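Local coordinates for intestinal fatty acid binding protein (Rattus norvegicus, PDB 1ICM) that binds long-chain fatty acids such as myristate inside a beta-barrel and probably serves their uptake and transport within intestinal cells, at residues W82-G86 with N87-G91; N11-Y14 with E15-M18; I40-G44 with N45-V49; V61-L64 with G65-F68. All coordinates share one frame; numbering follows the deposited sequence.

Interaction 1 of 4, residues W82-G86 with N87-G91. With MYR (myristic acid), chain B.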
loop_
_atom_site.group_PDB
_atom_site.type_symbol
_atom_site.label_atom_id
_atom_site.label_comp_id
_atom_site.label_asym_id
_atom_site.label_seq_id
_atom_site.Cartn_x
_atom_site.Cartn_y
_atom_site.Cartn_z
ATOM N N TRP A 82 -6.011 -7.928 -5.556
ATOM C CA TRP A 82 -4.608 -8.113 -5.779
ATOM C C TRP A 82 -4.512 -9.439 -6.568
ATOM O O TRP A 82 -5.235 -10.425 -6.295
ATOM C CB TRP A 82 -3.859 -8.397 -4.438
ATOM C CG TRP A 82 -3.502 -7.227 -3.559
ATOM C CD1 TRP A 82 -4.096 -6.906 -2.380
ATOM C CD2 TRP A 82 -2.462 -6.255 -3.783
ATOM N NE1 TRP A 82 -3.483 -5.767 -1.902
ATOM C CE2 TRP A 82 -2.488 -5.348 -2.714
ATOM C CE3 TRP A 82 -1.512 -6.066 -4.786
ATOM C CZ2 TRP A 82 -1.572 -4.303 -2.617
ATOM C CZ3 TRP A 82 -0.598 -5.027 -4.724
ATOM C CH2 TRP A 82 -0.656 -4.154 -3.634
ATOM N N THR A 83 -3.548 -9.483 -7.486
ATOM C CA THR A 83 -3.343 -10.752 -8.187
ATOM C C THR A 83 -1.857 -10.967 -8.338
ATOM O O THR A 83 -1.107 -9.995 -8.355
ATOM C CB THR A 83 -3.956 -10.776 -9.598
ATOM O OG1 THR A 83 -3.488 -9.647 -10.324
ATOM C CG2 THR A 83 -5.471 -10.777 -9.490
ATOM N N MET A 84 -1.406 -12.226 -8.477
ATOM C CA MET A 84 0.035 -12.454 -8.657
ATOM C C MET A 84 0.381 -12.465 -10.137
ATOM O O MET A 84 -0.177 -13.286 -10.875
ATOM C CB MET A 84 0.458 -13.788 -8.038
ATOM C CG MET A 84 1.957 -13.995 -8.182
ATOM S SD MET A 84 2.921 -13.359 -6.784
ATOM C CE MET A 84 2.401 -14.548 -5.517
ATOM N N GLU A 85 1.263 -11.560 -10.556
ATOM C CA GLU A 85 1.684 -11.473 -11.948
ATOM C C GLU A 85 3.154 -11.722 -12.002
ATOM O O GLU A 85 3.914 -10.825 -11.652
ATOM C CB GLU A 85 1.670 -10.088 -12.586
ATOM C CG GLU A 85 0.617 -9.961 -13.679
ATOM C CD GLU A 85 -0.722 -9.755 -13.041
ATOM O OE1 GLU A 85 -1.065 -10.785 -12.304
ATOM O OE2 GLU A 85 -1.394 -8.746 -13.196
ATOM N N GLY A 86 3.535 -12.908 -12.461
ATOM C CA GLY A 86 4.933 -13.209 -12.472
ATOM C C GLY A 86 5.273 -13.316 -10.998
ATOM O O GLY A 86 4.665 -14.056 -10.212
ATOM N N ASN A 87 6.272 -12.529 -10.640
ATOM C CA ASN A 87 6.746 -12.477 -9.283
ATOM C C ASN A 87 6.193 -11.323 -8.476
ATOM O O ASN A 87 6.495 -11.182 -7.298
ATOM C CB ASN A 87 8.280 -12.380 -9.321
ATOM C CG ASN A 87 8.802 -13.782 -9.133
ATOM O OD1 ASN A 87 8.649 -14.373 -8.042
ATOM N ND2 ASN A 87 9.392 -14.323 -10.201
ATOM N N LYS A 88 5.427 -10.479 -9.141
ATOM C CA LYS A 88 4.850 -9.312 -8.513
ATOM C C LYS A 88 3.402 -9.477 -8.124
ATOM O O LYS A 88 2.655 -10.280 -8.690
ATOM C CB LYS A 88 4.735 -8.190 -9.538
ATOM C CG LYS A 88 5.982 -7.809 -10.318
ATOM C CD LYS A 88 5.630 -6.858 -11.460
ATOM C CE LYS A 88 6.804 -5.928 -11.775
ATOM N NZ LYS A 88 6.688 -5.164 -13.035
ATOM N N LEU A 89 3.011 -8.618 -7.170
ATOM C CA LEU A 89 1.606 -8.538 -6.783
ATOM C C LEU A 89 1.130 -7.234 -7.456
ATOM O O LEU A 89 1.805 -6.187 -7.308
ATOM C CB LEU A 89 1.367 -8.498 -5.270
ATOM C CG LEU A 89 1.478 -9.837 -4.561
ATOM C CD1 LEU A 89 1.419 -9.604 -3.045
ATOM C CD2 LEU A 89 0.240 -10.628 -4.953
ATOM N N VAL A 90 0.025 -7.310 -8.218
ATOM C CA VAL A 90 -0.512 -6.153 -8.927
ATOM C C VAL A 90 -1.872 -5.915 -8.336
ATOM O O VAL A 90 -2.628 -6.886 -8.269
ATOM C CB VAL A 90 -0.560 -6.429 -10.433
ATOM C CG1 VAL A 90 -1.292 -5.300 -11.173
ATOM C CG2 VAL A 90 0.868 -6.554 -10.977
ATOM N N GLY A 91 -2.105 -4.679 -7.852
ATOM C CA GLY A 91 -3.350 -4.353 -7.218
ATOM C C GLY A 91 -4.120 -3.323 -8.047
ATOM O O GLY A 91 -3.599 -2.256 -8.372
HETATM C C1 MYR B . -2.700 -4.196 1.434
HETATM O O1 MYR B . -1.831 -4.005 2.370
HETATM O O2 MYR B . -2.506 -5.016 0.574
HETATM C C2 MYR B . -3.956 -3.334 1.521
HETATM C C3 MYR B . -4.172 -2.399 0.346
HETATM C C4 MYR B . -3.087 -1.343 0.169
HETATM C C5 MYR B . -3.336 -0.354 -0.971
HETATM C C6 MYR B . -2.433 0.874 -0.825
HETATM C C7 MYR B . -3.034 2.192 -1.288
HETATM C C8 MYR B . -2.719 3.296 -0.281
HETATM C C9 MYR B . -2.239 4.563 -0.951
HETATM C C10 MYR B . -1.428 5.465 -0.036
HETATM C C11 MYR B . -2.299 6.539 0.585
HETATM C C12 MYR B . -1.702 7.289 1.763
HETATM C C13 MYR B . -2.736 8.244 2.334
HETATM C C14 MYR B . -2.209 9.223 3.370
HETATM O O HOH W 1 -5.459 -7.344 -9.533
#
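Thr83 and Val90 face each other as a hydrogen-bonded antiparallel pair, Thr83 N reaching Val90 O at 2.9 Å and Val90 N returning a straighter bond (171° at the hydrogen) to Thr83 O. Nearer the turn, Glu85 N donates to Lys88 O at 2.7 Å, while Lys88 N donates to Glu85 O. Glu85 to Lys88 form a type II' turn, tightly joining strands 77-85 and 88-95, with Gly86 at its positive-phi position. A water bonded to Thr83 OG1 also donates to Val90 O, so that carbonyl takes a second bond beside the one from Thr83 N. On the face carrying Thr83, Glu85, Lys88 and Val90 the Glu85 chain crosses Val90 at about a right angle, OE2 lying 3.7 Å from Val90 CB. On the other face the indole of Trp82, CG anti to the carbonyl carbon (chi1 -81°), lies over the backbone of Gly91, whose CA sits 3.4 Å above the ring plane, and CE3 meets Leu89 CB at 3.8 Å. A side chain at Gly91 would run into this ring. Toward the ligand, Trp82 NE1 gives a weak, bent hydrogen bond (125°) to myristate O2 at 2.8 Å; Arg106 also binds the fatty acid. The hairpin thus offers the ligand carboxylate a neutral N-H from a ring seated on glycine, which probably supplements the charged contact from Arg106.

Interaction 2 of 4, residues N11-Y14 with E15-M18. With MYR (myristic acid), chain B.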
loop_
_atom_site.group_PDB
_atom_site.type_symbol
_atom_site.label_atom_id
_atom_site.label_comp_id
_atom_site.label_asym_id
_atom_site.label_seq_id
_atom_site.Cartn_x
_atom_site.Cartn_y
_atom_site.Cartn_z
ATOM N N ASN A 11 10.971 7.260 0.660
ATOM C CA ASN A 11 9.836 7.464 -0.240
ATOM C C ASN A 11 10.277 8.237 -1.457
ATOM O O ASN A 11 11.312 8.926 -1.429
ATOM C CB ASN A 11 8.800 8.372 0.426
ATOM C CG ASN A 11 8.404 7.899 1.810
ATOM O OD1 ASN A 11 7.953 6.772 2.064
ATOM N ND2 ASN A 11 8.558 8.816 2.749
ATOM N N GLU A 12 9.468 8.140 -2.508
ATOM C CA GLU A 12 9.750 8.899 -3.713
ATOM C C GLU A 12 8.458 9.570 -4.158
ATOM O O GLU A 12 7.454 8.875 -4.288
ATOM C CB GLU A 12 10.342 8.035 -4.840
ATOM C CG GLU A 12 11.815 7.690 -4.541
ATOM C CD GLU A 12 12.538 6.946 -5.645
ATOM O OE1 GLU A 12 11.952 7.075 -6.807
ATOM O OE2 GLU A 12 13.552 6.297 -5.459
ATOM N N ASN A 13 8.488 10.902 -4.264
ATOM C CA ASN A 13 7.327 11.689 -4.668
ATOM C C ASN A 13 6.076 11.445 -3.874
ATOM O O ASN A 13 4.960 11.634 -4.367
ATOM C CB ASN A 13 7.051 11.354 -6.134
ATOM C CG ASN A 13 6.437 12.500 -6.907
ATOM O OD1 ASN A 13 6.808 13.685 -6.746
ATOM N ND2 ASN A 13 5.482 12.115 -7.758
ATOM N N TYR A 14 6.195 11.007 -2.605
ATOM C CA TYR A 14 5.032 10.704 -1.813
ATOM C C TYR A 14 4.171 11.920 -1.442
ATOM O O TYR A 14 2.928 11.874 -1.374
ATOM C CB TYR A 14 5.545 9.859 -0.613
ATOM C CG TYR A 14 4.437 9.193 0.149
ATOM C CD1 TYR A 14 3.401 8.539 -0.521
ATOM C CD2 TYR A 14 4.394 9.191 1.541
ATOM C CE1 TYR A 14 2.363 7.884 0.146
ATOM C CE2 TYR A 14 3.376 8.530 2.223
ATOM C CZ TYR A 14 2.342 7.880 1.546
ATOM O OH TYR A 14 1.350 7.211 2.239
ATOM N N GLU A 15 4.808 13.042 -1.159
ATOM C CA GLU A 15 3.961 14.168 -0.809
ATOM C C GLU A 15 3.112 14.655 -1.963
ATOM O O GLU A 15 1.971 14.978 -1.722
ATOM C CB GLU A 15 4.716 15.376 -0.207
ATOM C CG GLU A 15 5.162 15.138 1.261
ATOM C CD GLU A 15 6.005 16.262 1.803
ATOM O OE1 GLU A 15 5.747 17.428 1.569
ATOM O OE2 GLU A 15 7.042 15.851 2.517
ATOM N N LYS A 16 3.654 14.711 -3.188
ATOM C CA LYS A 16 2.892 15.153 -4.355
ATOM C C LYS A 16 1.753 14.170 -4.578
ATOM O O LYS A 16 0.620 14.529 -4.908
ATOM C CB LYS A 16 3.771 15.191 -5.589
ATOM C CG LYS A 16 4.381 16.559 -5.852
ATOM C CD LYS A 16 3.349 17.627 -6.231
ATOM C CE LYS A 16 3.849 19.071 -6.198
ATOM N NZ LYS A 16 2.806 20.094 -5.963
ATOM N N PHE A 17 2.038 12.889 -4.364
ATOM C CA PHE A 17 0.994 11.889 -4.537
ATOM C C PHE A 17 -0.137 12.117 -3.547
ATOM O O PHE A 17 -1.336 12.062 -3.874
ATOM C CB PHE A 17 1.600 10.461 -4.422
ATOM C CG PHE A 17 0.538 9.391 -4.448
ATOM C CD1 PHE A 17 -0.145 8.994 -3.302
ATOM C CD2 PHE A 17 0.195 8.795 -5.661
ATOM C CE1 PHE A 17 -1.129 8.011 -3.341
ATOM C CE2 PHE A 17 -0.807 7.829 -5.737
ATOM C CZ PHE A 17 -1.476 7.452 -4.577
ATOM N N MET A 18 0.242 12.403 -2.275
ATOM C CA MET A 18 -0.805 12.642 -1.282
ATOM C C MET A 18 -1.603 13.920 -1.569
ATOM O O MET A 18 -2.799 13.968 -1.319
ATOM C CB MET A 18 -0.195 12.775 0.125
ATOM C CG MET A 18 0.239 11.407 0.622
ATOM S SD MET A 18 0.720 11.396 2.382
ATOM C CE MET A 18 2.427 11.944 2.208
HETATM C C1 MYR B . -2.700 -4.196 1.434
HETATM O O1 MYR B . -1.831 -4.005 2.370
HETATM O O2 MYR B . -2.506 -5.016 0.574
HETATM C C2 MYR B . -3.956 -3.334 1.521
HETATM C C3 MYR B . -4.172 -2.399 0.346
HETATM C C4 MYR B . -3.087 -1.343 0.169
HETATM C C5 MYR B . -3.336 -0.354 -0.971
HETATM C C6 MYR B . -2.433 0.874 -0.825
HETATM C C7 MYR B . -3.034 2.192 -1.288
HETATM C C8 MYR B . -2.719 3.296 -0.281
HETATM C C9 MYR B . -2.239 4.563 -0.951
HETATM C C10 MYR B . -1.428 5.465 -0.036
HETATM C C11 MYR B . -2.299 6.539 0.585
HETATM C C12 MYR B . -1.702 7.289 1.763
HETATM C C13 MYR B . -2.736 8.244 2.334
HETATM C C14 MYR B . -2.209 9.223 3.370
#
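Strand 4-12 passes into helix 14-21 through Asn13, the N-cap residue of the first helix of the helix-turn-helix lid that closes the barrel in fatty acid binding proteins. Asn13 O receives Phe17 N at 3.2 Å, and Tyr14 O receives Met18 N at 2.9 Å, the i to i+4 bonds of the first turn. The same spacing brings Met18 against Tyr14 in a Met-aromatic contact. Met18 CE lies over one face of the phenol ring, 3.8 Å from its centroid and displaced toward the CD2-CE2 rim, and SD stands over the same ring at 4.2 Å from the centroid. A bend at the last torsion of Met18 (chi3 -84°) folds the methyl back over the ring. Both residues also reach the fatty acid: Tyr14 OH is 3.1 Å from myristate C12, and Met18 SD is 3.8 Å from C14, the terminal methyl. The phenol and thioether therefore border the tail end of the ligand. Asn13 ND2 bonds to Glu123 O, tying the cap to strand 122-130, against which Tyr14 and Phe17 pack at Arg126 and Ala124; Tyr14 also touches Tyr117 and Phe17 touches Tyr119, both of strand 112-119.

Interaction 3 of 4, residues I40-G44 with N45-V49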
loop_
_atom_site.group_PDB
_atom_site.type_symbol
_atom_site.label_atom_id
_atom_site.label_comp_id
_atom_site.label_asym_id
_atom_site.label_seq_id
_atom_site.Cartn_x
_atom_site.Cartn_y
_atom_site.Cartn_z
ATOM N N ILE A 40 3.872 -9.550 6.836
ATOM C CA ILE A 40 3.180 -10.327 5.807
ATOM C C ILE A 40 3.282 -11.819 5.985
ATOM O O ILE A 40 4.382 -12.357 6.133
ATOM C CB ILE A 40 3.668 -9.942 4.403
ATOM C CG1 ILE A 40 3.387 -8.454 4.221
ATOM C CG2 ILE A 40 2.895 -10.742 3.359
ATOM C CD1 ILE A 40 4.145 -7.790 3.084
ATOM N N THR A 41 2.131 -12.465 5.956
ATOM C CA THR A 41 2.139 -13.904 6.095
ATOM C C THR A 41 1.141 -14.469 5.103
ATOM O O THR A 41 0.118 -13.840 4.859
ATOM C CB THR A 41 1.768 -14.385 7.490
ATOM O OG1 THR A 41 0.490 -13.919 7.815
ATOM C CG2 THR A 41 2.767 -13.817 8.477
ATOM N N GLN A 42 1.462 -15.648 4.560
ATOM C CA GLN A 42 0.631 -16.313 3.565
ATOM C C GLN A 42 0.087 -17.632 4.051
ATOM O O GLN A 42 0.766 -18.305 4.817
ATOM C CB GLN A 42 1.485 -16.562 2.291
ATOM C CG GLN A 42 0.737 -17.160 1.078
ATOM C CD GLN A 42 1.531 -17.111 -0.231
ATOM O OE1 GLN A 42 2.593 -16.468 -0.383
ATOM N NE2 GLN A 42 0.941 -17.776 -1.224
ATOM N N GLU A 43 -1.097 -18.018 3.583
ATOM C CA GLU A 43 -1.704 -19.305 3.918
ATOM C C GLU A 43 -2.490 -19.644 2.671
ATOM O O GLU A 43 -3.609 -19.196 2.441
ATOM C CB GLU A 43 -2.547 -19.395 5.181
ATOM C CG GLU A 43 -3.008 -20.837 5.374
ATOM C CD GLU A 43 -3.796 -20.946 6.660
ATOM O OE1 GLU A 43 -4.055 -19.981 7.368
ATOM O OE2 GLU A 43 -4.182 -22.184 6.916
ATOM N N GLY A 44 -1.794 -20.372 1.820
ATOM C CA GLY A 44 -2.334 -20.736 0.529
ATOM C C GLY A 44 -2.371 -19.503 -0.374
ATOM O O GLY A 44 -1.394 -18.825 -0.688
ATOM N N ASN A 45 -3.606 -19.263 -0.788
ATOM C CA ASN A 45 -4.023 -18.186 -1.666
ATOM C C ASN A 45 -4.431 -16.935 -0.862
ATOM O O ASN A 45 -4.778 -15.896 -1.437
ATOM C CB ASN A 45 -5.264 -18.726 -2.455
ATOM C CG ASN A 45 -5.287 -18.357 -3.932
ATOM O OD1 ASN A 45 -6.377 -18.221 -4.549
ATOM N ND2 ASN A 45 -4.078 -18.207 -4.490
ATOM N N LYS A 46 -4.423 -17.021 0.476
ATOM C CA LYS A 46 -4.821 -15.868 1.291
ATOM C C LYS A 46 -3.649 -15.213 1.988
ATOM O O LYS A 46 -2.764 -15.860 2.542
ATOM C CB LYS A 46 -5.729 -16.307 2.429
ATOM C CG LYS A 46 -7.109 -16.657 1.946
ATOM C CD LYS A 46 -7.997 -17.324 2.984
ATOM C CE LYS A 46 -8.637 -16.346 3.935
ATOM N NZ LYS A 46 -9.869 -16.894 4.517
ATOM N N PHE A 47 -3.642 -13.917 2.007
ATOM C CA PHE A 47 -2.588 -13.187 2.649
ATOM C C PHE A 47 -3.121 -12.386 3.840
ATOM O O PHE A 47 -4.274 -11.914 3.800
ATOM C CB PHE A 47 -1.984 -12.144 1.708
ATOM C CG PHE A 47 -1.028 -12.688 0.672
ATOM C CD1 PHE A 47 -1.510 -13.477 -0.374
ATOM C CD2 PHE A 47 0.345 -12.440 0.735
ATOM C CE1 PHE A 47 -0.619 -13.976 -1.323
ATOM C CE2 PHE A 47 1.247 -12.951 -0.201
ATOM C CZ PHE A 47 0.756 -13.748 -1.232
ATOM N N THR A 48 -2.262 -12.226 4.858
ATOM C CA THR A 48 -2.581 -11.442 6.024
ATOM C C THR A 48 -1.481 -10.424 6.145
ATOM O O THR A 48 -0.307 -10.777 6.242
ATOM C CB THR A 48 -2.693 -12.199 7.344
ATOM O OG1 THR A 48 -3.763 -13.100 7.226
ATOM C CG2 THR A 48 -2.979 -11.224 8.499
ATOM N N VAL A 49 -1.894 -9.152 6.126
ATOM C CA VAL A 49 -0.967 -8.035 6.241
ATOM C C VAL A 49 -1.329 -7.257 7.496
ATOM O O VAL A 49 -2.428 -6.729 7.661
ATOM C CB VAL A 49 -0.951 -7.050 5.080
ATOM C CG1 VAL A 49 0.145 -6.002 5.258
ATOM C CG2 VAL A 49 -0.775 -7.738 3.723
HETATM O O HOH W 2 0.910 -11.326 9.144
#
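Gln42 and Phe47 run side by side from neighbouring strands and point the same way, the amide of Gln42 stacked on the phenyl ring with the two planes 29° apart. With CG anti to the backbone N (chi1 -175°) and the chain extended beyond it, Gln42 spreads along the ring toward its far end: CG lies over the face, 4.3 Å from the centroid, and OE1 comes to 3.4 Å from Phe47 CZ. The amide is kept from turning by a bond from Gln42 NE2 to Gly44 O, 2.6 Å long and straight (169°), with the acceptor in the amide plane. Ile40 meets the same ring at its edge, its CG2 4.0 Å from Phe47 CD2, while its other branch, CG1, lies alongside Val49 CG1. Without the ring, as with an alanine at Phe47, the Gln42 amide would probably lose its stacking surface and Ile40 CG2 its aromatic neighbour, opening a gap beside Phe62, whose ring also meets Phe47. On the reverse side of the sheet Thr41 and Thr48 run alongside each other, Thr41 OG1 lying 3.6 Å from Thr48 CB. A water bridges this pair, bonded to the Thr41 hydroxyl and donating to the Thr48 carbonyl. Backbone bonds in both directions link Thr41 with Thr48 and Glu43 with Lys46. The last pair closes a type II' turn with Gly44 and Asn45 at its corners, Gly44 taking the positive-phi place. Tight hairpins like this one join some of the successive antiparallel strands of the barrel; Val49, on the Phe47 side, touches the bound myristate.

Interaction 4 of 4, residues V61-L64 with G65-F68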
loop_
_atom_site.group_PDB
_atom_site.type_symbol
_atom_site.label_atom_id
_atom_site.label_comp_id
_atom_site.label_asym_id
_atom_site.label_seq_id
_atom_site.Cartn_x
_atom_site.Cartn_y
_atom_site.Cartn_z
ATOM N N VAL A 61 -6.816 -8.642 5.425
ATOM C CA VAL A 61 -6.822 -9.996 4.912
ATOM C C VAL A 61 -7.403 -10.045 3.495
ATOM O O VAL A 61 -8.477 -9.492 3.229
ATOM C CB VAL A 61 -7.710 -10.834 5.828
ATOM C CG1 VAL A 61 -7.859 -12.266 5.305
ATOM C CG2 VAL A 61 -7.122 -10.787 7.239
ATOM N N PHE A 62 -6.739 -10.689 2.569
ATOM C CA PHE A 62 -7.261 -10.832 1.233
ATOM C C PHE A 62 -6.931 -12.171 0.557
ATOM O O PHE A 62 -5.935 -12.809 0.868
ATOM C CB PHE A 62 -6.813 -9.683 0.325
ATOM C CG PHE A 62 -5.353 -9.493 0.159
ATOM C CD1 PHE A 62 -4.696 -10.183 -0.860
ATOM C CD2 PHE A 62 -4.624 -8.626 0.965
ATOM C CE1 PHE A 62 -3.338 -9.975 -1.070
ATOM C CE2 PHE A 62 -3.268 -8.403 0.767
ATOM C CZ PHE A 62 -2.623 -9.094 -0.257
ATOM N N GLU A 63 -7.790 -12.615 -0.369
ATOM C CA GLU A 63 -7.575 -13.821 -1.131
ATOM C C GLU A 63 -7.214 -13.344 -2.540
ATOM O O GLU A 63 -7.890 -12.446 -3.075
ATOM C CB GLU A 63 -8.859 -14.672 -1.172
ATOM C CG GLU A 63 -8.572 -15.937 -1.990
ATOM C CD GLU A 63 -9.699 -16.940 -1.997
ATOM O OE1 GLU A 63 -10.632 -16.769 -1.090
ATOM O OE2 GLU A 63 -9.711 -17.850 -2.807
ATOM N N LEU A 64 -6.160 -13.865 -3.165
ATOM C CA LEU A 64 -5.798 -13.404 -4.503
ATOM C C LEU A 64 -6.970 -13.474 -5.491
ATOM O O LEU A 64 -7.718 -14.461 -5.485
ATOM C CB LEU A 64 -4.626 -14.259 -5.044
ATOM C CG LEU A 64 -3.293 -14.052 -4.322
ATOM C CD1 LEU A 64 -2.249 -14.915 -5.032
ATOM C CD2 LEU A 64 -2.860 -12.594 -4.446
ATOM N N GLY A 65 -7.173 -12.448 -6.328
ATOM C CA GLY A 65 -8.281 -12.524 -7.289
ATOM C C GLY A 65 -9.704 -12.307 -6.766
ATOM O O GLY A 65 -10.670 -12.348 -7.525
ATOM N N VAL A 66 -9.907 -12.064 -5.466
ATOM C CA VAL A 66 -11.220 -11.854 -4.894
ATOM C C VAL A 66 -11.278 -10.408 -4.411
ATOM O O VAL A 66 -10.397 -9.987 -3.662
ATOM C CB VAL A 66 -11.437 -12.841 -3.763
ATOM C CG1 VAL A 66 -12.818 -12.689 -3.173
ATOM C CG2 VAL A 66 -11.313 -14.266 -4.295
ATOM N N ASP A 67 -12.276 -9.599 -4.802
ATOM C CA ASP A 67 -12.213 -8.243 -4.309
ATOM C C ASP A 67 -12.554 -8.089 -2.867
ATOM O O ASP A 67 -13.277 -8.878 -2.282
ATOM C CB ASP A 67 -12.846 -7.121 -5.110
ATOM C CG ASP A 67 -13.970 -7.754 -5.815
ATOM O OD1 ASP A 67 -14.788 -8.309 -4.951
ATOM O OD2 ASP A 67 -14.039 -7.755 -7.037
ATOM N N PHE A 68 -11.994 -7.015 -2.339
ATOM C CA PHE A 68 -12.188 -6.742 -0.923
ATOM C C PHE A 68 -12.190 -5.235 -0.744
ATOM O O PHE A 68 -11.847 -4.516 -1.694
ATOM C CB PHE A 68 -11.056 -7.451 -0.119
ATOM C CG PHE A 68 -9.697 -6.872 -0.342
ATOM C CD1 PHE A 68 -8.941 -7.146 -1.479
ATOM C CD2 PHE A 68 -9.091 -6.064 0.622
ATOM C CE1 PHE A 68 -7.684 -6.572 -1.659
ATOM C CE2 PHE A 68 -7.834 -5.480 0.466
ATOM C CZ PHE A 68 -7.115 -5.737 -0.701
HETATM O O HOH W 3 -10.124 -10.947 -0.796
HETATM O O HOH W 4 -7.632 -9.675 -3.731
#
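Phe68 lays the face of its ring against Phe62, with Phe62 CB almost over the ring centre, 3.8 Å from the centroid and 14° off the normal. The two phenyl planes are nearly parallel (16°) but slid apart, their centroids separated by 5.3 Å, so the rings barely overlap and the methylene of Phe62 does most of the touching. Phe62 itself reaches the myristate. Phe68 holds CG between the backbone N and the carbonyl carbon (chi1 68°), which places its ring against Phe62. Replacing Phe68 by an alanine would probably uncover Phe62 CB and deprive the Trp82 ring, which also packs on Phe68, of a neighbour. Val66 meets the extended chain of Glu63 with a methyl, CG2 lying 3.9 Å from Glu63 CD. Their backbones are joined by a bond from Val66 N to Glu63 O, 3.2 Å long. It closes a type II turn whose corners are Leu64 and Gly65; a side chain on Gly65 would strike Leu64 O. Beyond this bond the two backbones are bridged by water. One molecule accepts from Glu63 N and donates to Val66 O, and another donates to both Glu63 O and Val66 O at 2.9 and 2.8 Å. The loop therefore stands off from strand 57-63, with solvent completing the polar links on its backbone and aromatic contact carrying the side that faces Trp82.

In the fold
Interactions 1 and 3 are tight hairpins with the same type II' turn, each partly buried on one side, whereas interaction 4 is a surface turn with one direct backbone bond and two water bridges, between strands 57-63 and 68-71. Those three lie together: Phe47 N bonds Phe62 O, Trp82 O takes a bond from Gly65 N, and the Trp82 ring packs on Phe62 and Phe68, so aromatic rings link the hairpins through interaction 4. Interaction 2 stands apart, its centre about 22 Å from that of interaction 1, and is helical rather than hairpin. Both touch myristate, but interaction 1 meets the carboxylate with an N-H, interaction 2 the tail with phenol and thioether.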